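Local coordinates for protein peptidase, M20/M25/M40 family (Staphylococcus aureus, PDB 4EWT) that probably hydrolyses N-acyl amino acids or related amides, as an M20-family amidohydrolase with a site for two manganese ions, at residues Ile19-His24 / Leu90-Gln95; Glu28-Glu33 / Ala137-Pro142; Ala77-Leu82 / Ala107-Met112; Ile84-Gly89 / Gly98-Cys103; Val165-Lys170 / Pro364-Ser369. All blocks are in the same frame, centred on the assembly; numbering follows the deposited sequence.

Contact 1. Residues Ile19-His24 / Leu90-Gln95; sequences IRRYLH and LSFASQ
F92 is the centre of the contact, its ring meeting R21, R20 and H24. R21 CG sits 3.6 Å from the F92 centroid and 2° off the ring normal, a CH-pi contact, and the extended R21 chain then carries NE to 3.6 Å from F92 CE1, its guanidinium almost parallel to the ring. R20 instead arrives at the rim: NH1 lies 3.7 Å from F92 CE2, its guanidinium turned 84° from the ring. The edge of F92 points at the face of H24 in an offset edge-to-face pair, with planes at 75°, while H24 CD2 lies 3.3 Å from F92 O. Helix 13-25 thus packs on a type I turn, L90 to A93, in the long loop between strand 72-78 and helix 105-120; L90 CB covers the other face of F92. In the next shell, E370 forms salt bridges with both arginines, D106 holds R20 NE and H24 ND1, and E86 takes H24 NE2.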
# COMPACT_ATOMS: atom_id res chain seq x y z
N ILE A 19 -44.87 -4.07 31.65
CA ILE A 19 -44.38 -2.75 31.28
C ILE A 19 -43.33 -2.79 30.15
O ILE A 19 -43.35 -1.95 29.26
CB ILE A 19 -43.87 -1.95 32.51
CG1 ILE A 19 -45.07 -1.54 33.40
CG2 ILE A 19 -43.08 -0.72 32.08
CD1 ILE A 19 -44.68 -1.09 34.81
N ARG A 20 -42.46 -3.77 30.17
CA ARG A 20 -41.47 -3.85 29.14
C ARG A 20 -42.16 -4.02 27.79
O ARG A 20 -41.86 -3.35 26.84
CB ARG A 20 -40.57 -5.02 29.37
CG ARG A 20 -40.55 -5.91 28.18
CD ARG A 20 -39.27 -6.65 28.04
NE ARG A 20 -38.74 -6.55 26.69
CZ ARG A 20 -38.60 -7.56 25.85
NH1 ARG A 20 -38.98 -8.75 26.18
NH2 ARG A 20 -38.10 -7.35 24.65
N ARG A 21 -43.13 -4.91 27.77
CA ARG A 21 -43.85 -5.28 26.57
C ARG A 21 -44.62 -4.11 25.96
O ARG A 21 -44.59 -3.91 24.75
CB ARG A 21 -44.78 -6.46 26.85
CG ARG A 21 -44.02 -7.72 27.19
CD ARG A 21 -44.92 -8.91 27.39
NE ARG A 21 -44.12 -10.08 27.75
CZ ARG A 21 -44.55 -11.33 27.73
NH1 ARG A 21 -45.79 -11.61 27.34
NH2 ARG A 21 -43.73 -12.31 28.09
N TYR A 22 -45.30 -3.34 26.81
CA TYR A 22 -45.95 -2.12 26.35
C TYR A 22 -44.94 -1.14 25.72
O TYR A 22 -45.20 -0.58 24.66
CB TYR A 22 -46.72 -1.42 27.48
CG TYR A 22 -47.33 -0.12 27.01
CD1 TYR A 22 -48.59 -0.09 26.40
CD2 TYR A 22 -46.62 1.08 27.12
CE1 TYR A 22 -49.14 1.11 25.95
CE2 TYR A 22 -47.16 2.28 26.67
CZ TYR A 22 -48.41 2.29 26.09
OH TYR A 22 -48.94 3.48 25.64
N LEU A 23 -43.80 -0.95 26.38
CA LEU A 23 -42.77 -0.03 25.88
C LEU A 23 -42.09 -0.56 24.62
O LEU A 23 -41.72 0.21 23.73
CB LEU A 23 -41.72 0.25 26.95
CG LEU A 23 -42.14 1.07 28.17
CD1 LEU A 23 -41.06 0.96 29.23
CD2 LEU A 23 -42.40 2.52 27.80
N HIS A 24 -41.91 -1.88 24.56
CA HIS A 24 -41.36 -2.56 23.39
C HIS A 24 -42.24 -2.33 22.16
O HIS A 24 -41.73 -2.18 21.04
CB HIS A 24 -41.21 -4.06 23.67
CG HIS A 24 -40.32 -4.77 22.70
ND1 HIS A 24 -38.95 -4.81 22.84
CD2 HIS A 24 -40.61 -5.45 21.56
CE1 HIS A 24 -38.43 -5.49 21.83
NE2 HIS A 24 -39.42 -5.89 21.04
N LEU A 90 -42.19 -11.60 18.00
CA LEU A 90 -42.98 -11.42 19.21
C LEU A 90 -44.31 -10.74 19.05
O LEU A 90 -44.45 -9.80 18.28
CB LEU A 90 -42.15 -10.70 20.27
CG LEU A 90 -40.74 -11.13 20.55
CD1 LEU A 90 -40.00 -10.07 21.26
CD2 LEU A 90 -40.56 -12.42 21.24
N SER A 91 -45.27 -11.19 19.84
CA SER A 91 -46.63 -10.61 19.81
C SER A 91 -46.63 -9.11 20.12
O SER A 91 -47.49 -8.37 19.61
CB SER A 91 -47.54 -11.34 20.79
N PHE A 92 -45.68 -8.68 20.95
CA PHE A 92 -45.54 -7.28 21.34
C PHE A 92 -44.43 -6.56 20.57
O PHE A 92 -43.84 -5.59 21.05
CB PHE A 92 -45.29 -7.16 22.86
CG PHE A 92 -44.22 -8.07 23.38
CD1 PHE A 92 -44.51 -9.38 23.75
CD2 PHE A 92 -42.91 -7.62 23.51
CE1 PHE A 92 -43.52 -10.23 24.23
CE2 PHE A 92 -41.91 -8.46 24.00
CZ PHE A 92 -42.22 -9.77 24.36
N ALA A 93 -44.15 -7.05 19.36
CA ALA A 93 -43.16 -6.41 18.48
C ALA A 93 -43.66 -5.02 18.11
O ALA A 93 -44.87 -4.80 17.99
CB ALA A 93 -42.92 -7.26 17.23
N SER A 94 -42.72 -4.10 17.95
CA SER A 94 -43.01 -2.70 17.61
C SER A 94 -44.06 -2.41 16.54
O SER A 94 -43.98 -2.92 15.42
CB SER A 94 -41.75 -2.03 17.05
OG SER A 94 -42.06 -0.76 16.50
N GLN A 95 -45.06 -1.60 16.90
CA GLN A 95 -46.08 -1.22 15.92
C GLN A 95 -45.76 0.14 15.30
O GLN A 95 -46.55 0.70 14.55
CB GLN A 95 -47.49 -1.26 16.53
CG GLN A 95 -47.74 -0.24 17.63
CD GLN A 95 -49.14 -0.33 18.19
OE1 GLN A 95 -49.57 0.55 18.94
NE2 GLN A 95 -49.86 -1.39 17.84

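Contact 2. Residues Glu28-Glu33 / Ala137-Pro142; sequences ELSFHE and AEEVPP. With MN (manganese (II) ion), chain E.
The F31 ring lays one face on A137 CB, which stands 3.7 Å from the centroid, 15° off the normal and displaced toward the CE1 side. At the rim, V140 O lies near the ring plane, 3.5 Å from F31 CE2, and P142 CD comes in obliquely to 3.7 Å from F31 CZ. In the same type II turn, L29 to H32, S30 CB packs against A137 CA, and S30 OG lies 3.4 Å from V140 CG2. The single direct hydrogen bond between the loops is long and bent: A137 N reaches E33 OE1 at 3.3 Å, from well above the carboxylate plane. These loops, one leading into helix 34-43 and the other following strand 129-135, meet beside the dinuclear manganese site of the M20 fold. E139 packs CB on S30 OG, while the bend at chi2 (-73°) takes CD off toward the metal; OE2 binds one manganese ion at 2.2 Å, and C103 and H362 complete its protein ligands. D80 OD2 accepts hydrogen bonds from both S30 OG and E139 N, which makes D80 a second-shell residue that ties the metal-binding loop to its neighbour.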
# COMPACT_ATOMS: atom_id res chain seq x y z
N GLU A 28 -39.73 4.71 20.39
CA GLU A 28 -39.51 5.98 19.71
C GLU A 28 -38.04 6.30 19.56
O GLU A 28 -37.23 5.98 20.43
CB GLU A 28 -40.20 7.12 20.45
CG GLU A 28 -41.70 7.14 20.28
CD GLU A 28 -42.37 8.01 21.31
OE1 GLU A 28 -41.90 8.03 22.47
OE2 GLU A 28 -43.36 8.68 20.96
N LEU A 29 -37.72 6.95 18.44
CA LEU A 29 -36.35 7.34 18.10
C LEU A 29 -35.76 8.37 19.06
O LEU A 29 -36.50 9.10 19.73
CB LEU A 29 -36.33 7.90 16.68
CG LEU A 29 -35.93 7.02 15.49
CD1 LEU A 29 -35.89 5.54 15.81
CD2 LEU A 29 -36.84 7.31 14.31
N SER A 30 -34.43 8.41 19.11
CA SER A 30 -33.69 9.41 19.88
C SER A 30 -34.10 10.83 19.47
O SER A 30 -34.17 11.13 18.28
CB SER A 30 -32.18 9.24 19.69
OG SER A 30 -31.77 7.90 19.92
N PHE A 31 -34.36 11.67 20.46
CA PHE A 31 -34.82 13.06 20.26
C PHE A 31 -36.27 13.19 19.76
O PHE A 31 -36.71 14.29 19.42
CB PHE A 31 -33.85 13.86 19.38
CG PHE A 31 -32.43 13.89 19.89
CD1 PHE A 31 -32.08 14.67 20.99
CD2 PHE A 31 -31.44 13.14 19.27
CE1 PHE A 31 -30.77 14.70 21.47
CE2 PHE A 31 -30.12 13.16 19.73
CZ PHE A 31 -29.79 13.95 20.84
N HIS A 32 -37.00 12.07 19.72
CA HIS A 32 -38.41 12.07 19.34
C HIS A 32 -39.25 11.15 20.25
O HIS A 32 -40.27 10.61 19.83
CB HIS A 32 -38.58 11.65 17.87
CG HIS A 32 -37.78 12.48 16.92
ND1 HIS A 32 -38.25 13.67 16.38
CD2 HIS A 32 -36.55 12.30 16.40
CE1 HIS A 32 -37.34 14.18 15.58
NE2 HIS A 32 -36.29 13.37 15.57
N GLU A 33 -38.81 11.01 21.50
CA GLU A 33 -39.44 10.08 22.43
C GLU A 33 -40.44 10.90 23.27
O GLU A 33 -40.28 11.10 24.48
CB GLU A 33 -38.39 9.32 23.26
CG GLU A 33 -37.33 10.19 23.95
CD GLU A 33 -36.20 10.63 23.04
OE1 GLU A 33 -35.29 9.82 22.76
OE2 GLU A 33 -36.21 11.80 22.63
N ALA A 137 -32.39 9.62 24.24
CA ALA A 137 -31.35 10.03 23.29
C ALA A 137 -29.96 9.43 23.53
O ALA A 137 -28.96 10.03 23.14
CB ALA A 137 -31.27 11.57 23.24
N GLU A 138 -29.89 8.25 24.14
CA GLU A 138 -28.61 7.58 24.38
C GLU A 138 -27.91 7.19 23.08
O GLU A 138 -26.69 7.27 22.97
CB GLU A 138 -28.81 6.35 25.29
CG GLU A 138 -27.53 5.66 25.76
CD GLU A 138 -26.88 4.75 24.71
OE1 GLU A 138 -27.62 4.13 23.90
OE2 GLU A 138 -25.63 4.66 24.69
N GLU A 139 -28.69 6.79 22.08
CA GLU A 139 -28.17 6.11 20.89
C GLU A 139 -27.51 6.99 19.83
O GLU A 139 -26.65 6.52 19.06
CB GLU A 139 -29.27 5.27 20.24
CG GLU A 139 -29.75 4.12 21.11
CD GLU A 139 -28.74 2.98 21.23
OE1 GLU A 139 -27.58 3.12 20.79
OE2 GLU A 139 -29.12 1.92 21.78
N VAL A 140 -27.93 8.25 19.76
CA VAL A 140 -27.49 9.15 18.68
C VAL A 140 -26.80 10.38 19.27
O VAL A 140 -27.37 11.07 20.11
CB VAL A 140 -28.67 9.58 17.77
CG1 VAL A 140 -28.16 10.31 16.53
CG2 VAL A 140 -29.51 8.38 17.36
N PRO A 141 -25.54 10.65 18.84
CA PRO A 141 -24.83 11.88 19.21
C PRO A 141 -25.67 13.13 18.92
O PRO A 141 -26.37 13.16 17.90
CB PRO A 141 -23.58 11.86 18.31
CG PRO A 141 -23.35 10.41 18.01
CD PRO A 141 -24.71 9.75 18.00
N PRO A 142 -25.62 14.16 19.79
CA PRO A 142 -24.77 14.33 20.98
C PRO A 142 -25.22 13.53 22.21
O PRO A 142 -24.51 13.50 23.21
CB PRO A 142 -24.89 15.83 21.27
CG PRO A 142 -26.26 16.18 20.80
CD PRO A 142 -26.53 15.31 19.60
MN MN E . -27.46 0.52 21.76
O HOH W 1 -26.70 1.92 23.60

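Contact 3. Residues Ala77-Leu82 / Ala107-Met112; sequences ADFDAL and AHTAYM
H108 and D78 join strand 72-78 to helix 105-120, the strand and helix of a beta-alpha-beta crossover whose next strand, 129-135, runs parallel beside the first. The H108 side chain leaves the helix toward the strand. Its CB lies 4.1 Å from A77 CB, and CG, anti to the carbonyl carbon (chi1 -58°), is already near D78 OD1. ND1 makes the bond: it donates to D78 OD1 at 3.1 Å with an N-H...O angle of 155°, approaching OD1 nearly in line with its C-O bond, while OD1 lies slightly out of the imidazole plane. Carboxylate and ring are almost coplanar and lie side by side, pointing the same way. On the far side of the ring NE2 is hydrogen-bonded to V165 N on the neighbouring strand, while H164, a manganese ligand, sets its ring edge-to-face with H108. The imidazole is therefore gripped at both nitrogens, which fixes its rotation in a buried setting close to the metal ions. Beside it, A77 CB rests on the helix, 3.5 Å from H108 O and in apolar contact with M112 CB at 3.8 Å, and the M112 chain, bent at chi2 and chi3, curls its CE back toward A77 N. T109 OG1, hydrogen-bonded to H105 O in the preceding turn of the helix, packs 3.2 Å from F79 CB.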
# COMPACT_ATOMS: atom_id res chain seq x y z
N ALA A 77 -31.53 4.72 33.88
CA ALA A 77 -32.13 3.89 32.83
C ALA A 77 -32.42 4.74 31.60
O ALA A 77 -33.04 5.80 31.72
CB ALA A 77 -33.42 3.23 33.32
N ASP A 78 -31.99 4.28 30.43
CA ASP A 78 -32.28 4.98 29.17
C ASP A 78 -33.54 4.42 28.50
O ASP A 78 -33.95 3.28 28.79
CB ASP A 78 -31.07 4.99 28.22
CG ASP A 78 -30.30 3.67 28.20
OD1 ASP A 78 -30.74 2.67 28.83
OD2 ASP A 78 -29.25 3.63 27.55
N PHE A 79 -34.17 5.22 27.64
CA PHE A 79 -35.45 4.81 27.06
C PHE A 79 -35.68 5.06 25.56
O PHE A 79 -36.79 4.82 25.06
CB PHE A 79 -36.64 5.34 27.88
CG PHE A 79 -36.76 6.84 27.93
CD1 PHE A 79 -37.45 7.54 26.94
CD2 PHE A 79 -36.24 7.56 29.01
CE1 PHE A 79 -37.60 8.93 27.01
CE2 PHE A 79 -36.39 8.94 29.10
CZ PHE A 79 -37.07 9.63 28.09
N ASP A 80 -34.65 5.52 24.85
CA ASP A 80 -34.76 5.71 23.40
C ASP A 80 -34.60 4.39 22.65
O ASP A 80 -33.92 3.47 23.13
CB ASP A 80 -33.77 6.76 22.87
CG ASP A 80 -32.31 6.41 23.17
OD1 ASP A 80 -32.01 5.76 24.20
OD2 ASP A 80 -31.44 6.81 22.36
N ALA A 81 -35.23 4.31 21.48
CA ALA A 81 -35.13 3.13 20.62
C ALA A 81 -34.28 3.44 19.38
O ALA A 81 -33.68 4.52 19.30
CB ALA A 81 -36.51 2.66 20.22
N LEU A 82 -34.24 2.51 18.42
CA LEU A 82 -33.37 2.62 17.24
C LEU A 82 -34.13 2.53 15.91
O LEU A 82 -35.23 1.98 15.87
CB LEU A 82 -32.31 1.51 17.29
CG LEU A 82 -31.21 1.62 18.33
CD1 LEU A 82 -30.72 0.23 18.72
CD2 LEU A 82 -30.07 2.47 17.80
N ALA A 107 -36.53 -2.66 28.54
CA ALA A 107 -36.31 -3.47 29.73
C ALA A 107 -35.63 -2.67 30.84
O ALA A 107 -35.97 -2.81 32.00
CB ALA A 107 -35.51 -4.71 29.41
N HIS A 108 -34.67 -1.80 30.48
CA HIS A 108 -34.08 -0.92 31.47
C HIS A 108 -35.13 -0.02 32.15
O HIS A 108 -35.14 0.13 33.37
CB HIS A 108 -32.97 -0.07 30.88
CG HIS A 108 -31.86 -0.87 30.25
ND1 HIS A 108 -31.05 -0.36 29.26
CD2 HIS A 108 -31.45 -2.14 30.47
CE1 HIS A 108 -30.18 -1.28 28.90
NE2 HIS A 108 -30.40 -2.37 29.61
N THR A 109 -36.03 0.55 31.35
CA THR A 109 -37.07 1.42 31.86
C THR A 109 -38.06 0.64 32.74
O THR A 109 -38.43 1.08 33.83
CB THR A 109 -37.78 2.15 30.70
OG1 THR A 109 -36.79 2.83 29.93
CG2 THR A 109 -38.81 3.16 31.20
N ALA A 110 -38.43 -0.55 32.28
CA ALA A 110 -39.40 -1.39 32.98
C ALA A 110 -38.97 -1.70 34.41
O ALA A 110 -39.74 -1.46 35.37
CB ALA A 110 -39.66 -2.68 32.19
N TYR A 111 -37.77 -2.24 34.57
CA TYR A 111 -37.31 -2.66 35.89
C TYR A 111 -37.10 -1.44 36.80
O TYR A 111 -37.39 -1.51 37.99
CB TYR A 111 -36.05 -3.53 35.82
CG TYR A 111 -34.75 -2.76 35.97
CD1 TYR A 111 -34.28 -2.37 37.23
CD2 TYR A 111 -34.00 -2.42 34.85
CE1 TYR A 111 -33.10 -1.64 37.37
CE2 TYR A 111 -32.81 -1.70 34.98
CZ TYR A 111 -32.37 -1.32 36.24
OH TYR A 111 -31.20 -0.60 36.38
N MET A 112 -36.59 -0.35 36.23
CA MET A 112 -36.33 0.88 36.98
C MET A 112 -37.62 1.52 37.50
O MET A 112 -37.65 2.02 38.63
CB MET A 112 -35.55 1.88 36.13
CG MET A 112 -35.13 3.13 36.90
SD MET A 112 -33.98 2.76 38.26
CE MET A 112 -32.45 2.57 37.30

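Contact 4. Residues Ile84-Gly89 / Gly98-Cys103; sequences ITEDTG and GVMHAC. With MN (manganese (II) ion), chain F; MN (manganese (II) ion), chain E.
M100 packs tightly against I84 and E86. At the root of its chain M100 CB is 3.2 Å from I84 O; beyond CG the chain is extended and crosses E86 at about a right angle, with SD 3.7 Å from E86 CB and 3.9 Å from I84 CG2, and CE just reaches T88 OG1. Further along the loop I84 CD1 meets A102 CB at 3.9 Å. By contrast T85 is solvent-exposed and adds little beyond OG1 against G98 CA, where M100 is buried and touched along its whole chain. On the H24 side of M100 a water donates to E86 OE1 and accepts from H101 N at 3.0 Å, while E86 OE2 is hydrogen-bonded to H24. Both segments belong to the long loop that delivers C103 just before helix 105-120. C103 SG lies 2.4 Å from the manganese held also by E139 and H362 and 2.6 Å from that held by H105 and H164, a single sulphur coupling both metal positions to this loop.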
# COMPACT_ATOMS: atom_id res chain seq x y z
N ILE A 84 -34.68 0.61 13.36
CA ILE A 84 -34.51 -0.78 12.95
C ILE A 84 -35.88 -1.45 12.79
O ILE A 84 -36.74 -1.33 13.66
CB ILE A 84 -33.64 -1.57 13.98
CG1 ILE A 84 -32.18 -1.09 13.93
CG2 ILE A 84 -33.71 -3.07 13.75
CD1 ILE A 84 -31.43 -1.27 15.22
N THR A 85 -36.04 -2.21 11.73
CA THR A 85 -37.27 -2.91 11.47
C THR A 85 -37.29 -4.22 12.22
O THR A 85 -36.49 -5.07 11.94
CB THR A 85 -37.39 -3.17 9.99
OG1 THR A 85 -37.68 -1.93 9.35
CG2 THR A 85 -38.48 -4.12 9.72
N GLU A 86 -38.22 -4.37 13.16
CA GLU A 86 -38.24 -5.52 14.07
C GLU A 86 -38.65 -6.81 13.36
O GLU A 86 -39.60 -6.82 12.57
CB GLU A 86 -39.12 -5.26 15.30
CG GLU A 86 -39.15 -6.43 16.30
CD GLU A 86 -39.64 -6.05 17.69
OE1 GLU A 86 -40.00 -4.87 17.92
OE2 GLU A 86 -39.67 -6.94 18.57
N ASP A 87 -37.98 -7.89 13.70
CA ASP A 87 -38.14 -9.15 13.04
C ASP A 87 -38.35 -10.35 13.87
O ASP A 87 -38.33 -11.47 13.43
CB ASP A 87 -37.10 -9.27 11.97
CG ASP A 87 -37.64 -9.81 10.71
OD1 ASP A 87 -38.60 -9.20 10.19
OD2 ASP A 87 -37.12 -10.83 10.26
N THR A 88 -38.26 -10.09 15.16
CA THR A 88 -38.90 -10.85 16.16
C THR A 88 -40.24 -10.89 15.45
O THR A 88 -40.59 -9.96 14.75
CB THR A 88 -38.93 -10.01 17.45
OG1 THR A 88 -37.68 -9.32 17.58
CG2 THR A 88 -39.04 -10.87 18.57
N GLY A 89 -40.98 -11.97 15.52
CA GLY A 89 -40.85 -12.98 16.51
C GLY A 89 -42.09 -12.78 17.41
O GLY A 89 -42.93 -13.65 17.58
N GLY A 98 -40.37 0.59 11.35
CA GLY A 98 -38.99 1.00 11.15
C GLY A 98 -38.23 1.36 12.41
O GLY A 98 -37.04 1.64 12.35
N VAL A 99 -38.91 1.37 13.55
CA VAL A 99 -38.23 1.57 14.83
C VAL A 99 -38.49 0.41 15.80
O VAL A 99 -39.56 -0.19 15.78
CB VAL A 99 -38.43 3.02 15.43
CG1 VAL A 99 -39.62 3.72 14.83
CG2 VAL A 99 -38.49 3.02 16.96
N MET A 100 -37.47 0.11 16.61
CA MET A 100 -37.44 -1.06 17.50
C MET A 100 -36.54 -0.82 18.73
O MET A 100 -35.45 -0.24 18.60
CB MET A 100 -36.89 -2.26 16.73
CG MET A 100 -36.62 -3.50 17.58
SD MET A 100 -35.69 -4.78 16.70
CE MET A 100 -35.67 -6.04 17.97
N HIS A 101 -36.98 -1.28 19.90
CA HIS A 101 -36.11 -1.33 21.08
C HIS A 101 -35.12 -2.49 20.97
O HIS A 101 -35.30 -3.54 21.61
CB HIS A 101 -36.92 -1.43 22.38
CG HIS A 101 -37.32 -0.11 22.94
ND1 HIS A 101 -36.40 0.80 23.43
CD2 HIS A 101 -38.54 0.46 23.11
CE1 HIS A 101 -37.04 1.87 23.87
NE2 HIS A 101 -38.34 1.69 23.69
N ALA A 102 -34.08 -2.28 20.16
CA ALA A 102 -33.10 -3.31 19.84
C ALA A 102 -31.88 -3.33 20.78
O ALA A 102 -30.89 -4.01 20.48
CB ALA A 102 -32.64 -3.17 18.37
N CYS A 103 -31.96 -2.60 21.90
CA CYS A 103 -30.85 -2.52 22.87
C CYS A 103 -31.31 -2.74 24.32
O CYS A 103 -30.53 -2.57 25.26
CB CYS A 103 -30.10 -1.19 22.75
SG CYS A 103 -28.34 -1.24 23.19
MN MN F . -28.14 0.54 25.07
MN MN E . -27.46 0.52 21.76
O HOH W 2 -39.46 -2.97 19.79
O HOH W 1 -26.70 1.92 23.60
O HOH W 3 -27.66 2.05 26.67

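Contact 5. Residues Val165-Lys170 / Pro364-Ser369; sequences VMSTMK and PKFNIS
The backbones approach most closely where S167, in a type I turn from M166 to M169, faces I368, their CA atoms 5.3 Å apart. A water spans the two segments, donating to S167 O at 2.8 Å and to N367 O at 2.9 Å; no direct hydrogen bond joins them. The side-chain contact centres on S167 CB, which lies 3.5 Å from F366 CE1, 3.7 Å from N367 O and 3.9 Å from I368 CG2. F366 CG is anti to its backbone N (chi1 173°), and the ring comes to S167 obliquely, with S167 OG also near CE1. That hydroxyl is hydrogen-bonded to Y359 O. Two residues earlier, V165 CG2 touches I368 CD1 more loosely, at 4.3 Å. V165 and M166 lie on strand 159-166 of the central mixed sheet of the metal-binding domain, whereas 364-369 is the irregular lead into helix 372-386, ahead of which the S369 hydroxyl caps K371 N. Within that lead N367 OD1 takes a weak hydrogen bond from I368 N, only 121° at the hydrogen. H361 sits where the segments converge: its ring meets that of F366 with planes at about 55°, and its NE2 is hydrogen-bonded to V165 O, next to the manganese ligand H164.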
# COMPACT_ATOMS: atom_id res chain seq x y z
N VAL A 165 -28.70 -4.61 30.27
CA VAL A 165 -28.95 -6.01 29.90
C VAL A 165 -28.05 -6.40 28.72
O VAL A 165 -27.87 -5.62 27.78
CB VAL A 165 -30.42 -6.27 29.52
CG1 VAL A 165 -31.33 -6.14 30.75
CG2 VAL A 165 -30.89 -5.34 28.38
N MET A 166 -27.47 -7.60 28.80
CA MET A 166 -26.60 -8.10 27.76
C MET A 166 -27.14 -9.38 27.15
O MET A 166 -27.07 -10.45 27.76
CB MET A 166 -25.19 -8.32 28.31
CG MET A 166 -24.55 -7.06 28.88
SD MET A 166 -24.35 -5.73 27.68
CE MET A 166 -22.74 -6.11 27.03
N SER A 167 -27.67 -9.26 25.93
CA SER A 167 -28.28 -10.39 25.21
C SER A 167 -27.24 -11.45 24.84
O SER A 167 -27.59 -12.53 24.37
CB SER A 167 -28.96 -9.89 23.94
OG SER A 167 -28.01 -9.57 22.95
N THR A 168 -25.98 -11.12 25.08
CA THR A 168 -24.84 -11.93 24.67
C THR A 168 -24.17 -12.59 25.88
O THR A 168 -23.25 -13.39 25.74
CB THR A 168 -23.84 -11.03 23.87
OG1 THR A 168 -24.38 -10.77 22.56
CG2 THR A 168 -22.45 -11.64 23.74
N MET A 169 -24.64 -12.25 27.08
CA MET A 169 -24.08 -12.84 28.30
C MET A 169 -25.10 -13.71 29.03
O MET A 169 -26.31 -13.44 28.98
CB MET A 169 -23.53 -11.75 29.23
CG MET A 169 -22.53 -10.82 28.57
SD MET A 169 -21.84 -9.67 29.76
CE MET A 169 -20.44 -10.61 30.36
N LYS A 170 -24.60 -14.72 29.73
CA LYS A 170 -25.43 -15.76 30.33
C LYS A 170 -26.35 -15.23 31.43
O LYS A 170 -25.90 -14.61 32.39
CB LYS A 170 -24.54 -16.88 30.89
CG LYS A 170 -25.26 -18.21 31.13
CD LYS A 170 -24.37 -19.38 30.73
CE LYS A 170 -24.11 -19.38 29.21
NZ LYS A 170 -22.83 -20.05 28.85
N PRO A 364 -32.07 -6.89 14.05
CA PRO A 364 -33.53 -7.02 13.93
C PRO A 364 -34.16 -8.16 14.73
O PRO A 364 -35.36 -8.12 15.03
CB PRO A 364 -33.74 -7.26 12.43
CG PRO A 364 -32.60 -6.58 11.78
CD PRO A 364 -31.43 -6.73 12.72
N LYS A 365 -33.36 -9.18 15.06
CA LYS A 365 -33.86 -10.34 15.80
C LYS A 365 -33.49 -10.33 17.29
O LYS A 365 -33.78 -11.28 18.02
CB LYS A 365 -33.42 -11.66 15.13
CG LYS A 365 -32.06 -12.20 15.58
CD LYS A 365 -32.05 -13.72 15.65
CE LYS A 365 -31.67 -14.34 14.32
NZ LYS A 365 -31.60 -15.81 14.45
N PHE A 366 -32.87 -9.23 17.74
CA PHE A 366 -32.48 -9.02 19.14
C PHE A 366 -33.57 -9.44 20.11
O PHE A 366 -34.73 -9.04 19.97
CB PHE A 366 -32.12 -7.54 19.35
CG PHE A 366 -31.87 -7.16 20.78
CD1 PHE A 366 -30.60 -7.32 21.34
CD2 PHE A 366 -32.88 -6.61 21.57
CE1 PHE A 366 -30.35 -6.96 22.66
CE2 PHE A 366 -32.64 -6.25 22.89
CZ PHE A 366 -31.37 -6.43 23.44
N ASN A 367 -33.19 -10.27 21.09
CA ASN A 367 -34.11 -10.70 22.15
C ASN A 367 -33.37 -11.05 23.44
O ASN A 367 -32.23 -11.53 23.40
CB ASN A 367 -34.97 -11.89 21.70
CG ASN A 367 -36.29 -12.01 22.47
OD1 ASN A 367 -36.45 -11.46 23.57
ND2 ASN A 367 -37.23 -12.74 21.90
N ILE A 368 -34.03 -10.81 24.56
CA ILE A 368 -33.46 -11.06 25.88
C ILE A 368 -34.34 -12.01 26.72
O ILE A 368 -35.55 -12.11 26.49
CB ILE A 368 -33.25 -9.73 26.66
CG1 ILE A 368 -34.57 -8.95 26.76
CG2 ILE A 368 -32.15 -8.90 25.99
CD1 ILE A 368 -34.47 -7.59 27.44
N SER A 369 -33.73 -12.71 27.64
CA SER A 369 -34.46 -13.40 28.64
C SER A 369 -35.08 -12.38 29.57
O SER A 369 -34.40 -11.52 30.07
CB SER A 369 -33.53 -14.27 29.43
OG SER A 369 -34.03 -14.35 30.72
O HOH W 4 -30.10 -13.49 23.55

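In the fold
Contacts 2 and 4 share one manganese ion and its bound water, although their centres are about 15 Å apart: contact 2 brings E139 and contact 4 brings C103, whose sulphur also binds the second ion. Contact 3 is centred about 12 Å from contact 2, tied to it through D80, and adjoins contact 4 through L82 O and M100 N, 3.0 Å apart. Contact 5 joins contact 3 across neighbouring strands 72-78 and 159-166, H108 NE2 lying 2.9 Å from V165 N, and touches contact 4 where D87 N comes 3.0 Å from P364 O. Contact 1 lies outermost, about 21 Å between its centre and that of the chain, and abuts contact 4 at S94 OG and V99 O, 2.7 Å apart.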